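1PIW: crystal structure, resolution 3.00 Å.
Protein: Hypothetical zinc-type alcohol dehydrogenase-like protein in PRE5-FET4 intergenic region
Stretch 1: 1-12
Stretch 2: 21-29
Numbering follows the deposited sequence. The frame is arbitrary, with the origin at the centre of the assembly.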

# COMPACT_ATOMS: atom_id res chain seq x y z
N MET A 1 47.88 -4.05 -14.17
CA MET A 1 48.74 -5.26 -14.25
C MET A 1 47.90 -6.51 -14.34
O MET A 1 47.32 -6.79 -15.38
N SER A 2 47.82 -7.27 -13.25
CA SER A 2 47.02 -8.48 -13.27
C SER A 2 46.07 -8.63 -12.10
O SER A 2 46.18 -7.93 -11.10
N TYR A 3 45.15 -9.58 -12.26
CA TYR A 3 44.11 -9.90 -11.29
C TYR A 3 44.32 -9.61 -9.81
O TYR A 3 43.36 -9.38 -9.07
N PRO A 4 45.57 -9.65 -9.34
CA PRO A 4 45.54 -9.34 -7.91
C PRO A 4 45.50 -7.86 -7.57
O PRO A 4 44.60 -7.40 -6.87
N GLU A 5 46.46 -7.11 -8.09
CA GLU A 5 46.56 -5.69 -7.78
C GLU A 5 45.74 -4.69 -8.58
O GLU A 5 45.47 -3.59 -8.11
N LYS A 6 45.34 -5.07 -9.80
CA LYS A 6 44.55 -4.18 -10.64
C LYS A 6 43.43 -4.91 -11.35
O LYS A 6 43.59 -6.05 -11.77
N PHE A 7 42.28 -4.25 -11.47
CA PHE A 7 41.12 -4.81 -12.16
C PHE A 7 40.96 -3.99 -13.43
O PHE A 7 41.28 -2.80 -13.45
N GLU A 8 40.48 -4.61 -14.50
CA GLU A 8 40.28 -3.87 -15.73
C GLU A 8 38.81 -3.89 -16.09
O GLU A 8 38.10 -4.82 -15.73
N GLY A 9 38.35 -2.86 -16.79
CA GLY A 9 36.95 -2.82 -17.17
C GLY A 9 36.54 -1.70 -18.09
O GLY A 9 37.27 -0.73 -18.28
N ILE A 10 35.36 -1.83 -18.69
CA ILE A 10 34.83 -0.82 -19.58
C ILE A 10 34.15 0.21 -18.69
O ILE A 10 33.01 0.02 -18.26
N ALA A 11 34.85 1.31 -18.40
CA ALA A 11 34.33 2.34 -17.50
C ALA A 11 33.90 3.68 -18.08
O ALA A 11 34.59 4.27 -18.91
N ILE A 12 32.77 4.16 -17.60
CA ILE A 12 32.21 5.45 -18.00
C ILE A 12 33.23 6.54 -17.62
O ILE A 12 33.65 6.62 -16.47
N PRO A 21 32.03 4.33 -22.98
CA PRO A 21 32.90 3.89 -21.88
C PRO A 21 34.23 3.43 -22.45
O PRO A 21 34.29 2.89 -23.56
N LYS A 22 35.30 3.64 -21.70
CA LYS A 22 36.62 3.26 -22.16
C LYS A 22 37.27 2.21 -21.29
O LYS A 22 37.12 2.24 -20.06
N LYS A 23 37.98 1.28 -21.92
CA LYS A 23 38.66 0.23 -21.19
C LYS A 23 39.61 0.90 -20.18
O LYS A 23 40.38 1.81 -20.53
N THR A 24 39.57 0.44 -18.94
CA THR A 24 40.37 1.03 -17.90
C THR A 24 40.80 0.08 -16.80
O THR A 24 40.07 -0.84 -16.45
N LYS A 25 41.99 0.32 -16.26
CA LYS A 25 42.50 -0.48 -15.17
C LYS A 25 42.23 0.37 -13.93
O LYS A 25 42.31 1.60 -13.98
N TYR A 26 41.88 -0.28 -12.82
CA TYR A 26 41.60 0.44 -11.58
C TYR A 26 41.84 -0.43 -10.34
O TYR A 26 41.76 -1.67 -10.39
N ASP A 27 42.19 0.21 -9.23
CA ASP A 27 42.45 -0.50 -7.99
C ASP A 27 41.20 -1.23 -7.48
O ASP A 27 40.11 -0.66 -7.43
N PRO A 28 41.35 -2.51 -7.10
CA PRO A 28 40.19 -3.25 -6.60
C PRO A 28 39.89 -2.67 -5.24
O PRO A 28 40.67 -1.87 -4.72
N LYS A 29 38.77 -3.04 -4.64
CA LYS A 29 38.50 -2.52 -3.31
C LYS A 29 39.38 -3.31 -2.34
O LYS A 29 39.86 -4.40 -2.65

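How are the side chains sorted across the two strands? They run antiparallel, and paired backbone hydrogen bonds at Phe7 with Tyr26, Gly9 with Thr24 and Ala11 with Lys22 hold them together; because both strands are extended, successive side chains alternate between the two faces, and the register puts partners on the same face. Phe7, Ala11, Lys22, Thr24 and Tyr26 share one face; Glu8, Ile10, Lys23 and Lys25 share the other.

Where does the Tyr26 ring lie? With chi1 in p, it leans across the partner strand, into the space left by Gly9, which has no side chain. Tyr26 CE2 comes 3.9 Å from Gly9 N, which sits at the ring edge; an ideal CB on Gly9 would lie only 3.4 Å from that carbon, a tight fit. Over a face of the same ring, Phe7 CB makes a CH-pi contact, 3.6 Å from Tyr26 CZ.

What covers the Phe7 ring? Phe7 adopts m, and the Pro28 ring sits over one face of its phenyl group. Pro28 CB lies 3.6 Å from Phe7 CE1, while Pro28 CG stands nearly above the ring centre in a CH-pi contact.

How do the charged chains pair? Lys6 starts sideways, but its end curls over to Asp27, and Lys6 NZ forms a salt bridge of 2.6 Å with Asp27 OD2. Glu8, extended with chi1 and chi2 both t, reaches the m rotamer of Lys25, where Glu8 OE2 and Lys25 NZ form a longer salt bridge of 3.2 Å.

What fills the other end? Pro21 points toward stretch 1 and is a compact bump that touches two isoleucines, both m at chi1 and chi2. Ile10 CG2 meets Pro21 CB at 3.6 Å, and Ile12 CD1 closes to 3.4 Å from Pro21 CG, an apolar fit without polar partners.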

# COMPACT_ATOMS: atom_id res chain seq x y z
CB MET A 1 49.69 -5.32 -13.04
CG MET A 1 49.03 -5.22 -11.67
SD MET A 1 50.07 -4.39 -10.41
CE MET A 1 51.21 -5.74 -9.95
CB SER A 2 47.93 -9.72 -13.37
OG SER A 2 48.35 -9.92 -14.71
CB TYR A 3 43.70 -11.38 -11.39
CG TYR A 3 43.14 -11.88 -10.08
CD1 TYR A 3 43.98 -12.38 -9.09
CD2 TYR A 3 41.80 -11.70 -9.77
CE1 TYR A 3 43.50 -12.67 -7.83
CE2 TYR A 3 41.31 -11.99 -8.51
CZ TYR A 3 42.16 -12.47 -7.54
OH TYR A 3 41.67 -12.76 -6.29
CB PRO A 4 46.78 -10.04 -7.39
CG PRO A 4 47.72 -9.98 -8.57
CD PRO A 4 46.81 -10.33 -9.72
CB GLU A 5 48.04 -5.27 -7.80
CG GLU A 5 48.88 -5.89 -6.69
CD GLU A 5 49.99 -6.78 -7.21
OE1 GLU A 5 49.69 -7.70 -8.00
OE2 GLU A 5 51.16 -6.57 -6.83
CB LYS A 6 45.43 -3.52 -11.71
CG LYS A 6 45.63 -2.02 -11.55
CD LYS A 6 46.61 -1.70 -10.43
CE LYS A 6 47.09 -0.25 -10.47
NZ LYS A 6 46.05 0.74 -10.06
CB PHE A 7 39.84 -4.66 -11.32
CG PHE A 7 39.64 -5.74 -10.30
CD1 PHE A 7 38.58 -5.67 -9.41
CD2 PHE A 7 40.49 -6.83 -10.22
CE1 PHE A 7 38.37 -6.65 -8.46
CE2 PHE A 7 40.29 -7.82 -9.27
CZ PHE A 7 39.22 -7.73 -8.39
CB GLU A 8 41.11 -4.47 -16.86
CG GLU A 8 41.13 -3.59 -18.09
CD GLU A 8 42.07 -4.09 -19.16
OE1 GLU A 8 41.94 -5.26 -19.57
OE2 GLU A 8 42.93 -3.30 -19.59
CB ILE A 10 33.81 -1.43 -20.53
CG1 ILE A 10 34.33 -2.77 -21.03
CG2 ILE A 10 33.54 -0.49 -21.68
CD1 ILE A 10 35.69 -2.69 -21.66
CB ALA A 11 35.34 2.58 -16.40
CB ILE A 12 30.90 5.76 -17.21
CG1 ILE A 12 29.99 4.54 -17.16
CG2 ILE A 12 30.21 6.94 -17.83
CD1 ILE A 12 29.51 4.05 -18.47
CB PRO A 21 32.11 2.74 -21.27
CG PRO A 21 30.70 3.13 -21.52
CD PRO A 21 30.74 3.62 -22.94
CB LYS A 22 37.53 4.49 -22.23
CG LYS A 22 36.99 5.61 -23.11
CD LYS A 22 36.75 5.10 -24.52
CE LYS A 22 36.36 6.21 -25.46
NZ LYS A 22 36.34 5.69 -26.85
CB LYS A 23 39.42 -0.68 -22.15
CG LYS A 23 40.21 -1.76 -21.43
CD LYS A 23 39.87 -3.16 -21.91
CE LYS A 23 40.65 -3.54 -23.15
NZ LYS A 23 40.45 -4.99 -23.48
CB THR A 24 39.58 2.13 -17.24
OG1 THR A 24 39.20 3.08 -18.23
CG2 THR A 24 40.39 2.79 -16.14
CB LYS A 25 44.01 -0.73 -15.34
CG LYS A 25 44.36 -1.93 -16.23
CD LYS A 25 45.85 -1.93 -16.60
CE LYS A 25 46.38 -3.31 -17.01
NZ LYS A 25 45.75 -3.89 -18.23
CB TYR A 26 40.15 0.98 -11.61
CG TYR A 26 39.09 -0.09 -11.74
CD1 TYR A 26 38.57 -0.71 -10.61
CD2 TYR A 26 38.67 -0.53 -12.99
CE1 TYR A 26 37.66 -1.76 -10.72
CE2 TYR A 26 37.76 -1.58 -13.12
CZ TYR A 26 37.26 -2.19 -11.97
OH TYR A 26 36.40 -3.25 -12.06
CB ASP A 27 42.93 0.49 -6.93
CG ASP A 27 44.39 0.87 -7.11
OD1 ASP A 27 44.77 1.96 -6.65
OD2 ASP A 27 45.15 0.06 -7.68
CB PRO A 28 40.70 -4.69 -6.48
CG PRO A 28 41.89 -4.72 -7.37
CD PRO A 28 42.53 -3.38 -7.18
CB LYS A 29 37.03 -2.71 -2.94
CG LYS A 29 36.66 -4.10 -2.44
CD LYS A 29 35.22 -4.13 -1.95
CE LYS A 29 34.93 -5.35 -1.11
NZ LYS A 29 35.51 -5.22 0.24